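Local atomic coordinates of 3-oxoacyl-[acyl-carrier-protein] synthase 2 (Rickettsia rickettsii, PDB entry 4JGA), a protein that probably catalyses the condensation of malonyl-ACP with an acyl-ACP to elongate fatty acids, as a beta-ketoacyl-ACP synthase II of the thiolase superfamily. Residues S56-K61 against V219-F224; S89-F94 against I161-G166. All coordinates share one frame; numbering follows the deposited sequence.

How the contacts relate
From the N terminus, the chain first passes through 56-61, in the excursion between strands 47-49 and 62-64, and then 89-94, where helix 93-109 begins. It next reaches 161-166 at the start of helix 163-172, which closes contact 2 across 66 intervening residues. Only later does 219-224, on helix 218-226, return to 56-61 and close contact 1, so the smaller loop lies wholly within the larger one and the two do not cross. The centres are about 24 Å apart, with nearest atoms about 10 Å apart. Contact 1 fixes a peripheral loop to a helix; contact 2 joins the beginnings of two helices. Both reach the second subunit.

Contact 1: S56-K61 against V219-F224; sequences SKLACK and VGVAGF
The carbonyl oxygen of Leu58, a residue that sends both its methyls to helix 218-226, accepts a hydrogen bond from Lys61 NZ, with NZ 2.9 Å from Leu58 O. The ammonium approaches at a C=O...N angle of 153° and stands 23° off the carbonyl plane. Thr55 O accepts from the same nitrogen, so the lysine chain turns back over its own loop and ties two of its carbonyls together. Leu58 itself points toward the helix. Its CG lies anti to the carbonyl carbon (chi1 -66°), and the methyl fork straddles two successive helix residues: Leu58 CD1 is 4.1 Å from Val221 CG1, while Leu58 CD2 is 4.0 Å from Ala222 CB and equally near Ala222 CA. The leucine and valine side chains meet at a slant. Val221 CG1 also serves Cys60, lying 3.7 Å from Cys60 O and 4.3 Å from Cys60 CB. One methyl thus fits against both a carbonyl and apolar carbon, and the joint between the two segments is purely van der Waals. The touching residues are all buried although the segment 56-61 has no regular secondary structure. The side-chain amide of Asn235 holds the same loop by pairing with Ala59 O and Lys61 N, and Gly149 of the second subunit packs on both Leu58 and Ala222. The loop between strands 47-49 and 62-64, whose small antiparallel pairing is continued by the backbone bonding of Lys61 with Ile50, is thereby laid along the flank of helix 218-226, which follows strand 206-213 of the central sheet.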
ATOM      1  N   SER A  56     -25.456  18.698  -8.503  1.00 25.02           N
ATOM      2  CA  SER A  56     -26.885  18.856  -8.319  1.00 25.82           C
ATOM      3  C   SER A  56     -27.574  17.585  -7.808  1.00 25.32           C
ATOM      4  O   SER A  56     -28.575  17.710  -7.129  1.00 25.45           O
ATOM      5  CB  SER A  56     -27.548  19.315  -9.614  1.00 27.54           C
ATOM      6  OG  SER A  56     -27.209  18.429 -10.652  1.00 27.83           O
ATOM      7  N   LYS A  57     -27.035  16.385  -8.093  1.00 24.80           N
ATOM      8  CA  LYS A  57     -27.623  15.122  -7.588  1.00 24.34           C
ATOM      9  C   LYS A  57     -26.892  14.566  -6.376  1.00 22.92           C
ATOM     10  O   LYS A  57     -27.223  13.481  -5.922  1.00 22.72           O
ATOM     11  CB  LYS A  57     -27.653  14.012  -8.669  1.00 24.78           C
ATOM     12  N   LEU A  58     -25.895  15.276  -5.858  1.00 22.08           N
ATOM     13  CA  LEU A  58     -25.147  14.814  -4.689  1.00 20.71           C
ATOM     14  C   LEU A  58     -25.602  15.515  -3.423  1.00 20.50           C
ATOM     15  O   LEU A  58     -25.715  16.738  -3.389  1.00 20.88           O
ATOM     16  CB  LEU A  58     -23.666  15.069  -4.890  1.00 20.06           C
ATOM     17  CG  LEU A  58     -23.056  14.238  -6.012  1.00 20.17           C
ATOM     18  CD1 LEU A  58     -21.643  14.719  -6.300  1.00 19.68           C
ATOM     19  CD2 LEU A  58     -23.105  12.753  -5.642  1.00 19.74           C
ATOM     20  N   ALA A  59     -25.862  14.728  -2.386  1.00 19.96           N
ATOM     21  CA  ALA A  59     -26.361  15.251  -1.124  1.00 19.62           C
ATOM     22  C   ALA A  59     -25.308  16.041  -0.366  1.00 18.77           C
ATOM     23  O   ALA A  59     -25.642  16.900   0.444  1.00 18.98           O
ATOM     24  CB  ALA A  59     -26.876  14.117  -0.264  1.00 19.45           C
ATOM     25  N   CYS A  60     -24.029  15.748  -0.604  1.00 17.93           N
ATOM     26  CA  CYS A  60     -22.921  16.568  -0.068  1.00 17.21           C
ATOM     27  C   CYS A  60     -22.291  17.370  -1.199  1.00 17.35           C
ATOM     28  O   CYS A  60     -21.951  16.825  -2.221  1.00 17.15           O
ATOM     29  CB  CYS A  60     -21.854  15.710   0.596  1.00 16.29           C
ATOM     30  SG  CYS A  60     -20.474  16.694   1.260  1.00 15.93           S
ATOM     31  N   LYS A  61     -22.190  18.682  -1.012  1.00 17.70           N
ATOM     32  CA  LYS A  61     -21.833  19.589  -2.092  1.00 18.40           C
ATOM     33  C   LYS A  61     -20.577  20.385  -1.768  1.00 18.00           C
ATOM     34  O   LYS A  61     -20.261  21.345  -2.455  1.00 18.47           O
ATOM     35  CB  LYS A  61     -23.001  20.551  -2.361  1.00 19.64           C
ATOM     36  CG  LYS A  61     -24.267  19.843  -2.830  1.00 20.32           C
ATOM     37  CD  LYS A  61     -25.468  20.772  -2.846  1.00 21.52           C
ATOM     38  CE  LYS A  61     -26.750  19.976  -2.979  1.00 22.04           C
ATOM     39  NZ  LYS A  61     -26.851  19.279  -4.291  1.00 22.51           N
ATOM     40  N   VAL A 219     -17.872   9.996  -8.319  1.00 12.27           N
ATOM     41  CA  VAL A 219     -18.055   8.643  -7.760  1.00 11.87           C
ATOM     42  C   VAL A 219     -17.502   8.549  -6.331  1.00 11.39           C
ATOM     43  O   VAL A 219     -18.048   7.836  -5.490  1.00 11.36           O
ATOM     44  CB  VAL A 219     -17.491   7.553  -8.683  1.00 11.50           C
ATOM     45  CG1 VAL A 219     -15.999   7.395  -8.499  1.00 10.99           C
ATOM     46  CG2 VAL A 219     -18.170   6.208  -8.414  1.00 11.57           C
ATOM     47  N   GLY A 220     -16.477   9.341  -6.042  1.00 11.02           N
ATOM     48  CA  GLY A 220     -15.927   9.441  -4.687  1.00 10.86           C
ATOM     49  C   GLY A 220     -16.909  10.016  -3.674  1.00 11.36           C
ATOM     50  O   GLY A 220     -17.142   9.429  -2.608  1.00 11.44           O
ATOM     51  N   VAL A 221     -17.471  11.175  -3.990  1.00 11.77           N
ATOM     52  CA  VAL A 221     -18.436  11.790  -3.107  1.00 12.37           C
ATOM     53  C   VAL A 221     -19.670  10.891  -3.002  1.00 12.63           C
ATOM     54  O   VAL A 221     -20.187  10.681  -1.922  1.00 12.76           O
ATOM     55  CB  VAL A 221     -18.844  13.212  -3.593  1.00 12.98           C
ATOM     56  CG1 VAL A 221     -19.908  13.807  -2.685  1.00 13.65           C
ATOM     57  CG2 VAL A 221     -17.611  14.123  -3.654  1.00 12.88           C
ATOM     58  N   ALA A 222     -20.161  10.391  -4.147  1.00 12.71           N
ATOM     59  CA  ALA A 222     -21.329   9.501  -4.134  1.00 13.02           C
ATOM     60  C   ALA A 222     -21.053   8.285  -3.238  1.00 12.70           C
ATOM     61  O   ALA A 222     -21.905   7.877  -2.456  1.00 13.12           O
ATOM     62  CB  ALA A 222     -21.675   9.050  -5.536  1.00 13.02           C
ATOM     63  N   GLY A 223     -19.834   7.760  -3.317  1.00 12.01           N
ATOM     64  CA  GLY A 223     -19.406   6.629  -2.475  1.00 11.77           C
ATOM     65  C   GLY A 223     -19.523   6.876  -1.001  1.00 12.11           C
ATOM     66  O   GLY A 223     -20.136   6.095  -0.264  1.00 12.36           O
ATOM     67  N   PHE A 224     -18.998   8.010  -0.566  1.00 12.28           N
ATOM     68  CA  PHE A 224     -19.026   8.357   0.855  1.00 12.73           C
ATOM     69  C   PHE A 224     -20.401   8.774   1.324  1.00 13.79           C
ATOM     70  O   PHE A 224     -20.778   8.481   2.468  1.00 14.15           O
ATOM     71  CB  PHE A 224     -17.948   9.396   1.194  1.00 12.57           C
ATOM     72  CG  PHE A 224     -16.564   8.806   1.277  1.00 11.75           C
ATOM     73  CD1 PHE A 224     -16.197   8.048   2.371  1.00 11.56           C
ATOM     74  CD2 PHE A 224     -15.661   8.947   0.238  1.00 11.34           C
ATOM     75  CE1 PHE A 224     -14.947   7.480   2.443  1.00 11.00           C
ATOM     76  CE2 PHE A 224     -14.393   8.385   0.303  1.00 10.74           C
ATOM     77  CZ  PHE A 224     -14.033   7.643   1.416  1.00 10.56           C
TER

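Contact 2: S89-F94 against I161-G166; sequences SKMDKF and INLLSG
A first torsion of 87° sets Phe94 CG between its own backbone N and carbonyl carbon, and this swings the ring out to Ile161 and Leu164; Met91, bent at chi2 (-58°) and again at chi3 (-79°), curls its terminal methyl over to Leu163. The far end of the phenylalanine ring does most of the touching. Phe94 CZ comes within 3.7 Å of Ile161 CA, and Phe94 CE2 lies 4.3 Å from Leu164 CB, both carbons approaching the ring obliquely. Ile161 O sits at the ring edge, in the ring plane, 3.9 Å from Phe94 CE2, where the partly positive ring hydrogens would probably suit an oxygen. The CB of Ile161 points away from the ring, so at this residue the ring meets main-chain atoms. Separately, Met91 CE packs 3.8 Å from Leu163 CB and 4.1 Å from Leu163 CG, the two side chains crossing at about a right angle. Asp92 steadies the base of Phe94: Asp92 OD2 accepts from Phe94 N at 3.0 Å in an almost straight bond, met from the anti side and out of the carboxylate plane. Its other oxygen, OD1, accepts from Met135 N, which helps fix the carboxylate's rotation. In the second subunit, Met292 packs on both Met91 and Leu163, and Phe422 O accepts from Asn162 ND2. The arrangement is that of an N-capped helix start, Asp92 capping helix 93-109, wedged by the aromatic residue of its first turn against the beginning of helix 163-172 at the dimer interface of this thiolase-superfamily enzyme.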
ATOM      1  N   SER A  89       1.891  15.813 -15.917  1.00 18.09           N
ATOM      2  CA  SER A  89       0.504  16.245 -16.154  1.00 18.30           C
ATOM      3  C   SER A  89      -0.417  15.072 -16.569  1.00 18.24           C
ATOM      4  O   SER A  89      -1.618  15.154 -16.383  1.00 18.29           O
ATOM      5  CB  SER A  89       0.419  17.351 -17.193  1.00 19.33           C
ATOM      6  OG  SER A  89       0.773  16.853 -18.460  1.00 19.98           O
ATOM      7  N   LYS A  90       0.164  13.967 -17.031  1.00 18.35           N
ATOM      8  CA  LYS A  90      -0.597  12.765 -17.396  1.00 18.50           C
ATOM      9  C   LYS A  90      -1.019  11.943 -16.186  1.00 17.58           C
ATOM     10  O   LYS A  90      -1.886  11.094 -16.296  1.00 17.74           O
ATOM     11  CB  LYS A  90       0.254  11.855 -18.271  1.00 19.27           C
ATOM     12  CG  LYS A  90       0.945  12.573 -19.399  1.00 20.43           C
ATOM     13  CD  LYS A  90      -0.035  13.005 -20.430  1.00 21.29           C
ATOM     14  CE  LYS A  90       0.749  13.518 -21.624  1.00 22.62           C
ATOM     15  NZ  LYS A  90      -0.165  14.346 -22.416  1.00 23.37           N
ATOM     16  N   MET A  91      -0.355  12.164 -15.048  1.00 16.73           N
ATOM     17  CA  MET A  91      -0.609  11.413 -13.824  1.00 15.96           C
ATOM     18  C   MET A  91      -1.857  11.928 -13.122  1.00 15.71           C
ATOM     19  O   MET A  91      -2.292  13.050 -13.366  1.00 16.00           O
ATOM     20  CB  MET A  91       0.599  11.524 -12.884  1.00 15.41           C
ATOM     21  CG  MET A  91       1.960  11.199 -13.534  1.00 15.83           C
ATOM     22  SD  MET A  91       2.089   9.560 -14.271  1.00 16.53           S
ATOM     23  CE  MET A  91       2.367   8.583 -12.863  1.00 15.95           C
ATOM     24  N   ASP A  92      -2.452  11.088 -12.272  1.00 15.40           N
ATOM     25  CA  ASP A  92      -3.564  11.505 -11.442  1.00 15.45           C
ATOM     26  C   ASP A  92      -3.115  12.636 -10.488  1.00 15.13           C
ATOM     27  O   ASP A  92      -1.953  12.703 -10.060  1.00 14.45           O
ATOM     28  CB  ASP A  92      -4.106  10.340 -10.621  1.00 15.42           C
ATOM     29  CG  ASP A  92      -5.441  10.659  -9.966  1.00 16.01           C
ATOM     30  OD1 ASP A  92      -6.477  10.544 -10.686  1.00 16.85           O
ATOM     31  OD2 ASP A  92      -5.455  11.079  -8.772  1.00 15.73           O
ATOM     32  N   LYS A  93      -4.050  13.503 -10.161  1.00 15.68           N
ATOM     33  CA  LYS A  93      -3.806  14.594  -9.228  1.00 15.81           C
ATOM     34  C   LYS A  93      -3.259  14.183  -7.878  1.00 14.92           C
ATOM     35  O   LYS A  93      -2.522  14.955  -7.298  1.00 14.68           O
ATOM     36  CB  LYS A  93      -5.075  15.415  -9.009  1.00 17.18           C
ATOM     37  CG  LYS A  93      -5.318  16.364 -10.154  1.00 18.25           C
ATOM     38  CD  LYS A  93      -6.780  16.685 -10.317  1.00 19.71           C
ATOM     39  CE  LYS A  93      -7.301  17.571  -9.226  1.00 20.68           C
ATOM     40  NZ  LYS A  93      -7.630  18.865  -9.869  1.00 22.07           N
ATOM     41  N   PHE A  94      -3.589  12.986  -7.369  1.00 14.45           N
ATOM     42  CA  PHE A  94      -2.977  12.564  -6.103  1.00 13.73           C
ATOM     43  C   PHE A  94      -1.469  12.563  -6.257  1.00 12.97           C
ATOM     44  O   PHE A  94      -0.767  12.946  -5.337  1.00 12.65           O
ATOM     45  CB  PHE A  94      -3.511  11.243  -5.522  1.00 13.73           C
ATOM     46  CG  PHE A  94      -2.815  10.005  -6.027  1.00 13.27           C
ATOM     47  CD1 PHE A  94      -3.235   9.393  -7.199  1.00 13.62           C
ATOM     48  CD2 PHE A  94      -1.768   9.433  -5.316  1.00 12.63           C
ATOM     49  CE1 PHE A  94      -2.600   8.267  -7.686  1.00 13.50           C
ATOM     50  CE2 PHE A  94      -1.127   8.323  -5.800  1.00 12.54           C
ATOM     51  CZ  PHE A  94      -1.551   7.724  -6.977  1.00 13.02           C
ATOM     52  N   ILE A 161      -0.923   3.636  -7.290  1.00  7.89           N
ATOM     53  CA  ILE A 161      -0.514   4.294  -6.026  1.00  7.63           C
ATOM     54  C   ILE A 161       0.997   4.460  -5.903  1.00  7.41           C
ATOM     55  O   ILE A 161       1.503   5.494  -5.461  1.00  7.37           O
ATOM     56  CB  ILE A 161      -1.144   3.605  -4.787  1.00  7.56           C
ATOM     57  CG1 ILE A 161      -2.641   3.900  -4.785  1.00  7.75           C
ATOM     58  CG2 ILE A 161      -0.525   4.131  -3.490  1.00  7.49           C
ATOM     59  CD1 ILE A 161      -3.466   3.194  -3.730  1.00  7.93           C
ATOM     60  N   ASN A 162       1.734   3.454  -6.327  1.00  7.37           N
ATOM     61  CA  ASN A 162       3.165   3.455  -6.114  1.00  7.19           C
ATOM     62  C   ASN A 162       3.946   4.337  -7.083  1.00  7.43           C
ATOM     63  O   ASN A 162       5.167   4.503  -6.929  1.00  7.41           O
ATOM     64  CB  ASN A 162       3.718   2.038  -6.123  1.00  7.23           C
ATOM     65  CG  ASN A 162       3.753   1.440  -7.502  1.00  7.41           C
ATOM     66  OD1 ASN A 162       2.716   1.286  -8.166  1.00  7.69           O
ATOM     67  ND2 ASN A 162       4.926   1.073  -7.930  1.00  7.42           N
ATOM     68  N   LEU A 163       3.261   4.940  -8.044  1.00  7.44           N
ATOM     69  CA  LEU A 163       3.963   5.836  -8.953  1.00  7.82           C
ATOM     70  C   LEU A 163       4.247   7.211  -8.341  1.00  7.89           C
ATOM     71  O   LEU A 163       4.992   8.021  -8.926  1.00  8.05           O
ATOM     72  CB  LEU A 163       3.252   5.912 -10.309  1.00  8.20           C
ATOM     73  CG  LEU A 163       3.848   5.017 -11.403  1.00  8.56           C
ATOM     74  CD1 LEU A 163       5.190   5.582 -11.844  1.00  8.93           C
ATOM     75  CD2 LEU A 163       4.036   3.584 -10.962  1.00  8.61           C
ATOM     76  N   LEU A 164       3.685   7.471  -7.163  1.00  7.69           N
ATOM     77  CA  LEU A 164       4.088   8.661  -6.419  1.00  7.98           C
ATOM     78  C   LEU A 164       5.505   8.462  -5.906  1.00  8.19           C
ATOM     79  O   LEU A 164       6.401   9.265  -6.227  1.00  8.46           O
ATOM     80  CB  LEU A 164       3.119   8.965  -5.315  1.00  7.86           C
ATOM     81  CG  LEU A 164       3.575  10.022  -4.288  1.00  8.03           C
ATOM     82  CD1 LEU A 164       4.007  11.354  -4.889  1.00  8.30           C
ATOM     83  CD2 LEU A 164       2.419  10.234  -3.352  1.00  8.00           C
ATOM     84  N   SER A 165       5.736   7.346  -5.205  1.00  7.99           N
ATOM     85  CA  SER A 165       7.115   6.941  -4.830  1.00  8.26           C
ATOM     86  C   SER A 165       8.004   6.836  -6.086  1.00  8.54           C
ATOM     87  O   SER A 165       9.139   7.310  -6.083  1.00  8.57           O
ATOM     88  CB  SER A 165       7.133   5.595  -4.070  1.00  7.99           C
ATOM     89  OG  SER A 165       6.663   5.737  -2.739  1.00  8.03           O
ATOM     90  N   GLY A 166       7.472   6.243  -7.158  1.00  8.55           N
ATOM     91  CA  GLY A 166       8.230   6.123  -8.406  1.00  8.96           C
ATOM     92  C   GLY A 166       8.778   7.464  -8.937  1.00  9.37           C
ATOM     93  O   GLY A 166       9.959   7.581  -9.230  1.00  9.62           O
TER